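Local coordinates for malonyl acyl carrier protein transacylase (Streptococcus pneumoniae, PDB 3IM8), which probably transfers the malonyl group from malonyl-CoA to holo acyl carrier protein, a step that feeds fatty acid synthesis, at residues M85-S90 and G259-A264; N160-I165 and R253-I258; F219-C224 and M235-I240; G228-A233 and T245-E250. All coordinates share one frame; numbering follows the deposited sequence.

Interaction 1 (M85-S90 and G259-A264); sequences MVAGLS and GVMQEA. With ACT (acetate ion), chain B.
The methyl end of Met-261 lies over one face of the peptide plane joining Val-86 to Ala-87. Its CE stands almost straight above Val-86 C, at 3.6 Å. No hydrogen bond links the two segments; backbone bonds to neighbours engage the peptide edges. CE of Met-261 also meets Ala-87 CB at 3.7 Å. CB of Met-85 is a little farther from that methyl, 4.1 Å. The side chains of Met-85 and Met-261 slide past each other in opposite directions. A bend at chi3 (60°) turns CE of Met-85 back toward Met-261 CG. SD of Met-85 meets Ala-264 CB at 3.4 Å, just past the helix end. Beyond the strand, Ser-90, the predicted active-site serine, sits in a turn that fits a nucleophile elbow with Gly-88. Its OG lies very close to a bound acetate, although the position of OG is less certain. The acetate also bonds to His-199 and Arg-115. Strand 85-88 is an outer strand of the parallel sheet, beside strand 4-8. The axes of helix 259-263 and strand 85-88 approach to 10.1 Å and run antiparallel, at 172°. Met-261 also reaches Ala-5 and Leu-7 of strand 4-8 and Phe-269 of strand 268-272.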
loop_
_atom_site.group_PDB
_atom_site.type_symbol
_atom_site.label_atom_id
_atom_site.label_comp_id
_atom_site.label_asym_id
_atom_site.label_seq_id
_atom_site.Cartn_x
_atom_site.Cartn_y
_atom_site.Cartn_z
ATOM N N MET A 85 14.491 -6.508 5.080
ATOM C CA MET A 85 13.379 -5.758 5.705
ATOM C C MET A 85 12.288 -5.589 4.660
ATOM O O MET A 85 12.586 -5.570 3.463
ATOM C CB MET A 85 13.813 -4.349 6.178
ATOM C CG MET A 85 14.949 -4.328 7.166
ATOM S SD MET A 85 15.239 -2.716 7.924
ATOM C CE MET A 85 13.698 -2.408 8.702
ATOM N N VAL A 86 11.040 -5.442 5.099
ATOM C CA VAL A 86 9.922 -5.185 4.180
ATOM C C VAL A 86 9.038 -4.027 4.637
ATOM O O VAL A 86 9.071 -3.662 5.783
ATOM C CB VAL A 86 9.022 -6.430 3.953
ATOM C CG1 VAL A 86 9.829 -7.595 3.354
ATOM C CG2 VAL A 86 8.297 -6.843 5.260
ATOM N N ALA A 87 8.208 -3.514 3.714
ATOM C CA ALA A 87 7.171 -2.528 3.974
ATOM C C ALA A 87 6.293 -2.588 2.718
ATOM O O ALA A 87 6.717 -3.120 1.676
ATOM C CB ALA A 87 7.785 -1.102 4.128
ATOM N N GLY A 88 5.088 -2.050 2.808
ATOM C CA GLY A 88 4.185 -2.030 1.649
ATOM C C GLY A 88 3.191 -0.900 1.849
ATOM O O GLY A 88 2.892 -0.540 2.995
ATOM N N LEU A 89 2.686 -0.342 0.748
ATOM C CA LEU A 89 1.781 0.805 0.816
ATOM C C LEU A 89 0.371 0.334 1.074
ATOM O O LEU A 89 -0.278 -0.234 0.191
ATOM C CB LEU A 89 1.833 1.645 -0.472
ATOM C CG LEU A 89 0.898 2.848 -0.610
ATOM C CD1 LEU A 89 1.455 3.991 0.205
ATOM C CD2 LEU A 89 0.716 3.249 -2.124
ATOM N N SER A 90 -0.116 0.531 2.255
ATOM C CA SER A 90 -1.504 0.242 2.663
ATOM C C SER A 90 -1.925 -1.157 2.506
ATOM O O SER A 90 -1.640 -1.912 3.279
ATOM C CB SER A 90 -2.508 1.218 1.992
ATOM O OG SER A 90 -3.706 1.257 2.517
ATOM N N GLY A 259 13.189 6.193 5.852
ATOM C CA GLY A 259 14.240 6.638 6.818
ATOM C C GLY A 259 14.644 5.628 7.901
ATOM O O GLY A 259 15.817 5.480 8.189
ATOM N N VAL A 260 13.673 4.932 8.506
ATOM C CA VAL A 260 13.944 3.774 9.342
ATOM C C VAL A 260 14.745 2.670 8.608
ATOM O O VAL A 260 15.689 2.087 9.196
ATOM C CB VAL A 260 12.627 3.170 9.955
ATOM C CG1 VAL A 260 12.861 1.778 10.569
ATOM C CG2 VAL A 260 12.022 4.133 11.009
ATOM N N MET A 261 14.381 2.346 7.361
ATOM C CA MET A 261 15.176 1.365 6.634
ATOM C C MET A 261 16.620 1.874 6.332
ATOM O O MET A 261 17.568 1.139 6.493
ATOM C CB MET A 261 14.465 0.885 5.346
ATOM C CG MET A 261 13.088 0.337 5.592
ATOM S SD MET A 261 12.234 0.111 4.057
ATOM C CE MET A 261 11.502 -1.464 4.315
ATOM N N GLN A 262 16.781 3.113 5.892
ATOM C CA GLN A 262 18.144 3.684 5.686
ATOM C C GLN A 262 18.968 3.690 6.976
ATOM O O GLN A 262 20.123 3.266 6.956
ATOM C CB GLN A 262 18.099 5.078 5.046
ATOM C CG GLN A 262 17.322 5.014 3.755
ATOM C CD GLN A 262 17.510 6.217 2.925
ATOM O OE1 GLN A 262 16.928 7.257 3.197
ATOM N NE2 GLN A 262 18.354 6.094 1.892
ATOM N N GLU A 263 18.368 4.097 8.091
ATOM C CA GLU A 263 19.023 3.898 9.404
ATOM C C GLU A 263 19.335 2.435 9.740
ATOM O O GLU A 263 20.359 2.180 10.381
ATOM C CB GLU A 263 18.231 4.529 10.551
ATOM C CG GLU A 263 18.371 6.033 10.668
ATOM C CD GLU A 263 19.770 6.490 11.189
ATOM O OE1 GLU A 263 20.358 7.374 10.525
ATOM O OE2 GLU A 263 20.275 5.966 12.223
ATOM N N ALA A 264 18.502 1.466 9.318
ATOM C CA ALA A 264 18.817 0.053 9.625
ATOM C C ALA A 264 19.913 -0.420 8.719
ATOM O O ALA A 264 20.258 -1.615 8.707
ATOM C CB ALA A 264 17.591 -0.865 9.498
HETATM C C ACT B . -5.633 1.626 0.209
HETATM O O ACT B . -5.439 2.451 1.183
HETATM O OXT ACT B . -5.799 0.301 0.400
HETATM C CH3 ACT B . -5.634 2.376 -1.111
#

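Interaction 2 (N160-I165 and R253-I258); sequences NTPAQI and RFYESI
Asn-160 and Thr-161, whose backbone meets Tyr-255, both direct their N-H to Gln-164 O. The bond from Thr-161 N is 3.2 Å long, and the one from Asn-160 N is weak. This is a classic beta bulge at the mouth of a type I turn. Thr-161 OG1 accepts from Ala-163 N at 3.1 Å, an ST turn that further fixes the loop. Tyr-255 packs against this loop. Its CG takes the crowded position between backbone N and carbonyl carbon (chi1 62°). CD1 of Tyr-255 comes to 3.2 Å from Thr-161 C, in an oblique approach. Pro-162 N sits over one face of the ring, offset toward the rim, while Asn-160 C lies at the ring edge. Phe-254 points its own edge at the same strand, with CD1 3.6 Å from Asn-160 O. Ile-258 CG1 lies over a face of the Phe-254 ring. At the helix start, Ser-257 OG bonds to Arg-253 O at 2.7 Å. The contact joins the smaller mixed-sheet subdomain to helix 254-263 of the larger one. No hydrogen bond crosses it. Aromatic rings press on polar backbone, and each segment satisfies many of its polar groups internally.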
loop_
_atom_site.group_PDB
_atom_site.type_symbol
_atom_site.label_atom_id
_atom_site.label_comp_id
_atom_site.label_asym_id
_atom_site.label_seq_id
_atom_site.Cartn_x
_atom_site.Cartn_y
_atom_site.Cartn_z
ATOM N N ASN A 160 3.946 10.766 1.465
ATOM C CA ASN A 160 4.751 10.071 0.432
ATOM C C ASN A 160 6.233 10.479 0.381
ATOM O O ASN A 160 7.123 9.617 0.462
ATOM C CB ASN A 160 4.087 10.148 -0.972
ATOM C CG ASN A 160 2.638 9.648 -0.986
ATOM O OD1 ASN A 160 2.254 8.746 -0.237
ATOM N ND2 ASN A 160 1.835 10.211 -1.894
ATOM N N THR A 161 6.483 11.772 0.196
ATOM C CA THR A 161 7.822 12.381 0.259
ATOM C C THR A 161 7.743 13.679 1.100
ATOM O O THR A 161 6.628 14.140 1.392
ATOM C CB THR A 161 8.383 12.694 -1.152
ATOM O OG1 THR A 161 7.755 13.871 -1.668
ATOM C CG2 THR A 161 8.114 11.490 -2.145
ATOM N N PRO A 162 8.908 14.250 1.522
ATOM C CA PRO A 162 8.828 15.540 2.231
ATOM C C PRO A 162 8.152 16.643 1.382
ATOM O O PRO A 162 7.647 17.650 1.933
ATOM C CB PRO A 162 10.295 15.883 2.522
ATOM C CG PRO A 162 11.013 14.521 2.595
ATOM C CD PRO A 162 10.296 13.709 1.499
ATOM N N ALA A 163 8.080 16.435 0.065
ATOM C CA ALA A 163 7.418 17.419 -0.838
ATOM C C ALA A 163 6.163 16.867 -1.565
ATOM O O ALA A 163 5.800 17.303 -2.648
ATOM C CB ALA A 163 8.433 18.020 -1.805
ATOM N N GLN A 164 5.537 15.865 -0.960
ATOM C CA GLN A 164 4.383 15.221 -1.571
ATOM C C GLN A 164 3.500 14.599 -0.505
ATOM O O GLN A 164 3.735 13.473 -0.067
ATOM C CB GLN A 164 4.831 14.153 -2.571
ATOM C CG GLN A 164 3.993 14.098 -3.838
ATOM C CD GLN A 164 2.853 13.104 -3.739
ATOM O OE1 GLN A 164 1.948 13.261 -2.918
ATOM N NE2 GLN A 164 2.890 12.075 -4.576
ATOM N N ILE A 165 2.483 15.342 -0.085
ATOM C CA ILE A 165 1.598 14.873 0.971
ATOM C C ILE A 165 0.154 14.989 0.525
ATOM O O ILE A 165 -0.299 16.068 0.123
ATOM C CB ILE A 165 1.842 15.695 2.301
ATOM C CG1 ILE A 165 3.230 15.293 2.860
ATOM C CG2 ILE A 165 0.701 15.439 3.326
ATOM C CD1 ILE A 165 3.857 16.217 3.873
ATOM N N ARG A 253 2.720 6.686 6.555
ATOM C CA ARG A 253 3.905 7.521 6.709
ATOM C C ARG A 253 5.034 6.836 5.959
ATOM O O ARG A 253 5.862 6.111 6.551
ATOM C CB ARG A 253 4.226 7.763 8.195
ATOM C CG ARG A 253 3.174 8.570 8.899
ATOM C CD ARG A 253 3.531 8.821 10.390
ATOM N NE ARG A 253 2.519 9.679 11.027
ATOM C CZ ARG A 253 2.496 11.028 10.991
ATOM N NH1 ARG A 253 3.444 11.740 10.358
ATOM N NH2 ARG A 253 1.501 11.679 11.590
ATOM N N PHE A 254 5.034 7.042 4.635
ATOM C CA PHE A 254 5.966 6.317 3.774
ATOM C C PHE A 254 7.419 6.803 3.936
ATOM O O PHE A 254 8.294 5.982 4.176
ATOM C CB PHE A 254 5.524 6.325 2.286
ATOM C CG PHE A 254 6.388 5.442 1.396
ATOM C CD1 PHE A 254 7.321 6.014 0.525
ATOM C CD2 PHE A 254 6.275 4.039 1.455
ATOM C CE1 PHE A 254 8.107 5.234 -0.288
ATOM C CE2 PHE A 254 7.091 3.207 0.667
ATOM C CZ PHE A 254 8.014 3.808 -0.227
ATOM N N TYR A 255 7.676 8.111 3.829
ATOM C CA TYR A 255 9.087 8.571 3.821
ATOM C C TYR A 255 9.785 8.329 5.141
ATOM O O TYR A 255 10.967 8.004 5.166
ATOM C CB TYR A 255 9.267 10.016 3.323
ATOM C CG TYR A 255 8.601 11.130 4.120
ATOM C CD1 TYR A 255 7.424 11.732 3.660
ATOM C CD2 TYR A 255 9.180 11.616 5.308
ATOM C CE1 TYR A 255 6.819 12.776 4.357
ATOM C CE2 TYR A 255 8.588 12.655 6.017
ATOM C CZ TYR A 255 7.409 13.231 5.530
ATOM O OH TYR A 255 6.816 14.245 6.210
ATOM N N GLU A 256 9.025 8.450 6.238
ATOM C CA GLU A 256 9.577 8.148 7.564
ATOM C C GLU A 256 9.959 6.695 7.645
ATOM O O GLU A 256 10.989 6.366 8.233
ATOM C CB GLU A 256 8.552 8.421 8.638
ATOM C CG GLU A 256 8.306 9.902 8.859
ATOM C CD GLU A 256 7.044 10.108 9.645
ATOM O OE1 GLU A 256 6.110 10.809 9.104
ATOM O OE2 GLU A 256 6.999 9.507 10.763
ATOM N N SER A 257 9.121 5.829 7.067
ATOM C CA SER A 257 9.431 4.404 6.985
ATOM C C SER A 257 10.718 4.117 6.173
ATOM O O SER A 257 11.495 3.229 6.538
ATOM C CB SER A 257 8.243 3.628 6.403
ATOM O OG SER A 257 7.112 3.843 7.216
ATOM N N ILE A 258 10.911 4.832 5.065
ATOM C CA ILE A 258 12.125 4.684 4.248
ATOM C C ILE A 258 13.360 5.152 5.046
ATOM O O ILE A 258 14.451 4.570 4.925
ATOM C CB ILE A 258 12.053 5.466 2.915
ATOM C CG1 ILE A 258 10.938 4.961 1.990
ATOM C CG2 ILE A 258 13.410 5.335 2.165
ATOM C CD1 ILE A 258 11.125 3.512 1.505
#

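Interaction 3 (F219-C224 and M235-I240); sequences FSDFTC and MQKEDI
One charged pair joins the segments. Lys-237 NZ donates to Asp-221 OD2 at 2.9 Å, within a salt bridge. The ammonium meets that oxygen from above the carboxylate plane, 54° out of it. The lysine chain starts with CG anti to the backbone N (chi1 173°) and stays extended to its tip. On the way its CD passes Ser-220 O at 3.4 Å, and its CE lies 3.6 Å from Phe-219 O. A CH-pi contact forms the second kind. CG2 of Ile-240 sits over the centre of the Phe-219 ring, 3.6 Å from the centroid. Further apolar contacts involve Phe-222. Its tip meets that of Ile-240, with CE1 and CD1 3.9 Å apart. Its CZ touches Met-235 CB at 4.0 Å. Backbone also comes to this ring. Lys-237 N lies at its edge, and Met-235 O approaches CE1 obliquely, at 3.3 Å. Leu-97 of helix 92-99 touches both Phe-222 and Ile-240. Two parts of the loop leading into helix 240-247, with its first residue, are held together by different chemistry. Aromatic and aliphatic groups pack on the inner side, while the ion pair lies between exposed residues, where solvent would probably weaken its attraction.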
loop_
_atom_site.group_PDB
_atom_site.type_symbol
_atom_site.label_atom_id
_atom_site.label_comp_id
_atom_site.label_asym_id
_atom_site.label_seq_id
_atom_site.Cartn_x
_atom_site.Cartn_y
_atom_site.Cartn_z
ATOM N N PHE A 219 -1.544 -14.623 13.944
ATOM C CA PHE A 219 -0.282 -14.223 13.336
ATOM C C PHE A 219 0.864 -15.084 13.903
ATOM O O PHE A 219 0.690 -15.641 14.995
ATOM C CB PHE A 219 -0.063 -12.707 13.488
ATOM C CG PHE A 219 -1.102 -11.875 12.754
ATOM C CD1 PHE A 219 -2.200 -11.372 13.416
ATOM C CD2 PHE A 219 -0.989 -11.638 11.388
ATOM C CE1 PHE A 219 -3.149 -10.616 12.757
ATOM C CE2 PHE A 219 -1.940 -10.883 10.710
ATOM C CZ PHE A 219 -3.029 -10.384 11.400
ATOM N N SER A 220 1.969 -15.228 13.137
ATOM C CA SER A 220 3.189 -15.993 13.516
ATOM C C SER A 220 4.332 -15.057 13.814
ATOM O O SER A 220 4.197 -13.839 13.687
ATOM C CB SER A 220 3.672 -16.913 12.380
ATOM O OG SER A 220 2.836 -18.046 12.163
ATOM N N ASP A 221 5.478 -15.636 14.178
ATOM C CA ASP A 221 6.711 -14.881 14.396
ATOM C C ASP A 221 7.193 -14.232 13.085
ATOM O O ASP A 221 7.094 -14.865 12.022
ATOM C CB ASP A 221 7.804 -15.864 14.877
ATOM C CG ASP A 221 7.728 -16.166 16.380
ATOM O OD1 ASP A 221 8.464 -17.080 16.852
ATOM O OD2 ASP A 221 6.976 -15.458 17.088
ATOM N N PHE A 222 7.713 -13.007 13.155
ATOM C CA PHE A 222 8.373 -12.343 12.007
ATOM C C PHE A 222 9.661 -13.068 11.625
ATOM O O PHE A 222 10.498 -13.313 12.482
ATOM C CB PHE A 222 8.700 -10.869 12.308
ATOM C CG PHE A 222 7.486 -9.922 12.218
ATOM C CD1 PHE A 222 6.835 -9.485 13.371
ATOM C CD2 PHE A 222 7.004 -9.478 10.977
ATOM C CE1 PHE A 222 5.742 -8.605 13.296
ATOM C CE2 PHE A 222 5.908 -8.593 10.881
ATOM C CZ PHE A 222 5.271 -8.161 12.020
ATOM N N THR A 223 9.835 -13.399 10.356
ATOM C CA THR A 223 11.075 -13.989 9.929
ATOM C C THR A 223 11.972 -12.885 9.402
ATOM O O THR A 223 13.177 -13.052 9.253
ATOM C CB THR A 223 10.852 -15.189 8.988
ATOM O OG1 THR A 223 10.092 -14.802 7.836
ATOM C CG2 THR A 223 10.052 -16.273 9.764
ATOM N N CYS A 224 11.393 -11.715 9.165
ATOM C CA CYS A 224 12.212 -10.568 8.872
ATOM C C CYS A 224 11.469 -9.275 9.276
ATOM O O CYS A 224 10.231 -9.278 9.356
ATOM C CB CYS A 224 12.638 -10.609 7.412
ATOM S SG CYS A 224 11.619 -9.593 6.382
ATOM N N MET A 235 7.509 -3.395 13.153
ATOM C CA MET A 235 6.330 -3.942 13.809
ATOM C C MET A 235 6.643 -5.169 14.691
ATOM O O MET A 235 7.479 -6.000 14.347
ATOM C CB MET A 235 5.276 -4.258 12.742
ATOM C CG MET A 235 3.905 -4.615 13.314
ATOM S SD MET A 235 2.722 -4.912 12.008
ATOM C CE MET A 235 2.395 -3.296 11.464
ATOM N N GLN A 236 5.958 -5.248 15.839
ATOM C CA GLN A 236 6.085 -6.330 16.830
ATOM C C GLN A 236 4.869 -7.191 16.755
ATOM O O GLN A 236 3.797 -6.688 16.492
ATOM C CB GLN A 236 6.253 -5.793 18.276
ATOM C CG GLN A 236 7.286 -4.649 18.480
ATOM C CD GLN A 236 8.714 -5.130 18.213
ATOM O OE1 GLN A 236 9.209 -6.024 18.917
ATOM N NE2 GLN A 236 9.380 -4.560 17.189
ATOM N N LYS A 237 5.053 -8.501 16.956
ATOM C CA LYS A 237 4.024 -9.506 16.683
ATOM C C LYS A 237 2.761 -9.242 17.483
ATOM O O LYS A 237 1.642 -9.414 16.966
ATOM C CB LYS A 237 4.559 -10.931 16.955
ATOM C CG LYS A 237 3.549 -12.079 16.885
ATOM C CD LYS A 237 4.276 -13.413 17.103
ATOM C CE LYS A 237 3.353 -14.616 17.223
ATOM N NZ LYS A 237 4.157 -15.897 17.404
ATOM N N GLU A 238 2.938 -8.798 18.726
ATOM C CA GLU A 238 1.824 -8.675 19.654
ATOM C C GLU A 238 0.958 -7.464 19.303
ATOM O O GLU A 238 -0.107 -7.290 19.861
ATOM C CB GLU A 238 2.382 -8.589 21.091
ATOM C CG GLU A 238 3.268 -7.354 21.395
ATOM C CD GLU A 238 4.786 -7.571 21.157
ATOM O OE1 GLU A 238 5.539 -6.608 21.449
ATOM O OE2 GLU A 238 5.247 -8.656 20.694
ATOM N N ASP A 239 1.439 -6.621 18.379
ATOM C CA ASP A 239 0.755 -5.381 17.983
ATOM C C ASP A 239 0.103 -5.426 16.620
ATOM O O ASP A 239 -0.668 -4.539 16.306
ATOM C CB ASP A 239 1.724 -4.185 17.893
ATOM C CG ASP A 239 2.323 -3.781 19.243
ATOM O OD1 ASP A 239 1.643 -3.879 20.280
ATOM O OD2 ASP A 239 3.487 -3.347 19.233
ATOM N N ILE A 240 0.479 -6.374 15.767
ATOM C CA ILE A 240 -0.077 -6.414 14.382
ATOM C C ILE A 240 -1.589 -6.008 14.244
ATOM O O ILE A 240 -1.915 -5.098 13.497
ATOM C CB ILE A 240 0.196 -7.783 13.703
ATOM C CG1 ILE A 240 1.698 -8.090 13.678
ATOM C CG2 ILE A 240 -0.427 -7.875 12.274
ATOM C CD1 ILE A 240 1.979 -9.574 13.576
#

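Interaction 4 (G228-A233 and T245-E250); sequences GNTEAA and TRQVKE
Thr-230 crosses both Arg-246 and Glu-250 at about a right angle. Its CG2 lies over one face of the Arg-246 guanidinium, 3.8 Å from NH1. The same methyl is 3.6 Å from Glu-250 OE1. OG1 of Thr-230 is beside the backbone N and anti to the carbonyl carbon (chi1 -52°), facing Gln-247, and CG2 is anti to the backbone N. OG1 comes within 3.3 Å of Gln-247 CA and also bonds to a water. The water lies between Thr-230 OG1 and Glu-250 O, 3.1 Å from the latter, and can bridge the segments.

Glu-231 meets the guanidinium at its edge. The carboxylate and guanidinium planes are nearly perpendicular. The salt bridge from Glu-231 OE1 to Arg-246 NH2 is long, 3.7 Å. Glu-250 is held more tightly, within its own segment. Arg-246 NH1 donates to Glu-250 OE2 with an angle of 161°, and Glu-250 OE1 is 2.7 Å from the same NH1. The arginine therefore sits between two acidic side chains in a salt-bridge network, and probably offsets their mutual repulsion.

The side chains of Asn-229 and Gln-247 cross obliquely, with their amide planes 22° apart. Gln-247 also bonds outside the segments: NE2 to Ser-90 O, and OE1 from Arg-115 NH2. Its backbone O accepts from His-199 ND1. Ser-90 and His-199 are the predicted active-site residues. A main-chain carbonyl orienting the histidine, in the place of a triad acid, is consistent with the Ser-His site of FabD-type malonyl transacylases.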
loop_
_atom_site.group_PDB
_atom_site.type_symbol
_atom_site.label_atom_id
_atom_site.label_comp_id
_atom_site.label_asym_id
_atom_site.label_seq_id
_atom_site.Cartn_x
_atom_site.Cartn_y
_atom_site.Cartn_z
ATOM N N GLY A 228 6.101 -0.676 9.732
ATOM C CA GLY A 228 4.673 -0.423 9.547
ATOM C C GLY A 228 4.319 0.978 9.097
ATOM O O GLY A 228 4.994 1.946 9.421
ATOM N N ASN A 229 3.225 1.087 8.353
ATOM C CA ASN A 229 2.739 2.354 7.799
ATOM C C ASN A 229 2.366 3.387 8.865
ATOM O O ASN A 229 2.631 4.601 8.729
ATOM C CB ASN A 229 1.489 2.061 6.940
ATOM C CG ASN A 229 1.816 1.456 5.564
ATOM O OD1 ASN A 229 2.994 1.375 5.101
ATOM N ND2 ASN A 229 0.776 1.062 4.895
ATOM N N THR A 230 1.739 2.883 9.927
ATOM C CA THR A 230 1.075 3.746 10.915
ATOM C C THR A 230 2.110 4.433 11.809
ATOM O O THR A 230 2.147 5.694 11.887
ATOM C CB THR A 230 0.005 2.957 11.723
ATOM O OG1 THR A 230 -0.869 2.289 10.815
ATOM C CG2 THR A 230 -0.767 3.871 12.630
ATOM N N GLU A 231 2.994 3.614 12.395
ATOM C CA GLU A 231 3.965 4.122 13.361
ATOM C C GLU A 231 5.315 4.436 12.737
ATOM O O GLU A 231 6.155 5.033 13.384
ATOM C CB GLU A 231 4.178 3.115 14.487
ATOM C CG GLU A 231 2.908 2.761 15.275
ATOM C CD GLU A 231 2.538 3.791 16.348
ATOM O OE1 GLU A 231 2.083 4.927 16.044
ATOM O OE2 GLU A 231 2.674 3.427 17.537
ATOM N N ALA A 232 5.496 4.075 11.461
ATOM C CA ALA A 232 6.797 4.175 10.776
ATOM C C ALA A 232 7.860 3.566 11.696
ATOM O O ALA A 232 8.854 4.200 11.995
ATOM C CB ALA A 232 7.114 5.597 10.417
ATOM N N ALA A 233 7.626 2.326 12.138
ATOM C CA ALA A 233 8.552 1.638 13.036
ATOM C C ALA A 233 8.470 0.150 12.752
ATOM O O ALA A 233 7.499 -0.309 12.128
ATOM C CB ALA A 233 8.166 1.934 14.498
ATOM N N THR A 245 -5.792 -2.507 12.403
ATOM C CA THR A 245 -7.002 -1.826 12.769
ATOM C C THR A 245 -6.908 -0.324 12.578
ATOM O O THR A 245 -7.758 0.236 11.934
ATOM C CB THR A 245 -7.412 -2.186 14.180
ATOM O OG1 THR A 245 -7.846 -3.541 14.162
ATOM C CG2 THR A 245 -8.549 -1.266 14.671
ATOM N N ARG A 246 -5.865 0.318 13.109
ATOM C CA ARG A 246 -5.670 1.782 12.958
ATOM C C ARG A 246 -5.221 2.207 11.559
ATOM O O ARG A 246 -5.558 3.301 11.105
ATOM C CB ARG A 246 -4.723 2.327 14.017
ATOM C CG ARG A 246 -5.310 2.162 15.449
ATOM C CD ARG A 246 -4.591 3.035 16.453
ATOM N NE ARG A 246 -3.213 2.607 16.637
ATOM C CZ ARG A 246 -2.130 3.361 16.440
ATOM N NH1 ARG A 246 -2.203 4.610 16.019
ATOM N NH2 ARG A 246 -0.944 2.850 16.671
ATOM N N GLN A 247 -4.452 1.345 10.893
ATOM C CA GLN A 247 -3.895 1.682 9.586
ATOM C C GLN A 247 -4.919 2.249 8.593
ATOM O O GLN A 247 -4.580 3.190 7.867
ATOM C CB GLN A 247 -3.161 0.488 8.962
ATOM C CG GLN A 247 -2.424 0.782 7.678
ATOM C CD GLN A 247 -2.642 -0.348 6.642
ATOM O OE1 GLN A 247 -3.766 -0.866 6.487
ATOM N NE2 GLN A 247 -1.573 -0.730 5.946
ATOM N N VAL A 248 -6.135 1.693 8.568
ATOM C CA VAL A 248 -7.194 2.090 7.595
ATOM C C VAL A 248 -7.758 3.502 7.877
ATOM O O VAL A 248 -8.269 4.188 6.990
ATOM C CB VAL A 248 -8.317 0.968 7.372
ATOM C CG1 VAL A 248 -7.736 -0.326 6.811
ATOM C CG2 VAL A 248 -9.098 0.660 8.648
ATOM N N LYS A 249 -7.578 3.966 9.113
ATOM C CA LYS A 249 -8.125 5.254 9.529
ATOM C C LYS A 249 -7.054 6.253 9.973
ATOM O O LYS A 249 -7.397 7.318 10.458
ATOM C CB LYS A 249 -9.192 5.039 10.642
ATOM C CG LYS A 249 -8.569 4.561 11.983
ATOM C CD LYS A 249 -9.583 4.423 13.118
ATOM C CE LYS A 249 -9.084 3.360 14.063
ATOM N NZ LYS A 249 -9.744 3.507 15.358
ATOM N N GLU A 250 -5.763 5.920 9.840
ATOM C CA GLU A 250 -4.658 6.861 10.192
ATOM C C GLU A 250 -3.666 7.090 9.020
ATOM O O GLU A 250 -3.643 6.289 8.069
ATOM C CB GLU A 250 -3.938 6.360 11.452
ATOM C CG GLU A 250 -4.823 6.461 12.668
ATOM C CD GLU A 250 -4.141 6.097 13.961
ATOM O OE1 GLU A 250 -2.922 6.313 14.115
ATOM O OE2 GLU A 250 -4.857 5.605 14.837
HETATM O O HOH W 1 -1.637 4.027 8.701
#

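How the interactions relate
Segment 85-90 ends at Ser-90 of the predicted active site, and there it meets interaction 4, through the 2.9 Å bond from Gln-247 NE2 to Ser-90 O. The methionine packing of interaction 1 is away from the site. Interactions 1 and 2 share helix 254-263, one at its end and the other at its start. Interaction 2 joins interaction 4 through a probable backbone bond, Arg-253 N to Asn-229 O at 3.0 Å. The side chain of Asn-160 is about 9 Å from those of Ser-90 and His-199. Interaction 3 lies farther out, its Met-235 side chain about 12 Å from both. It touches interaction 4 where Met-235 CE packs on Gly-228 CA, and interaction 1 where Cys-224 SG packs on Val-86 CG1.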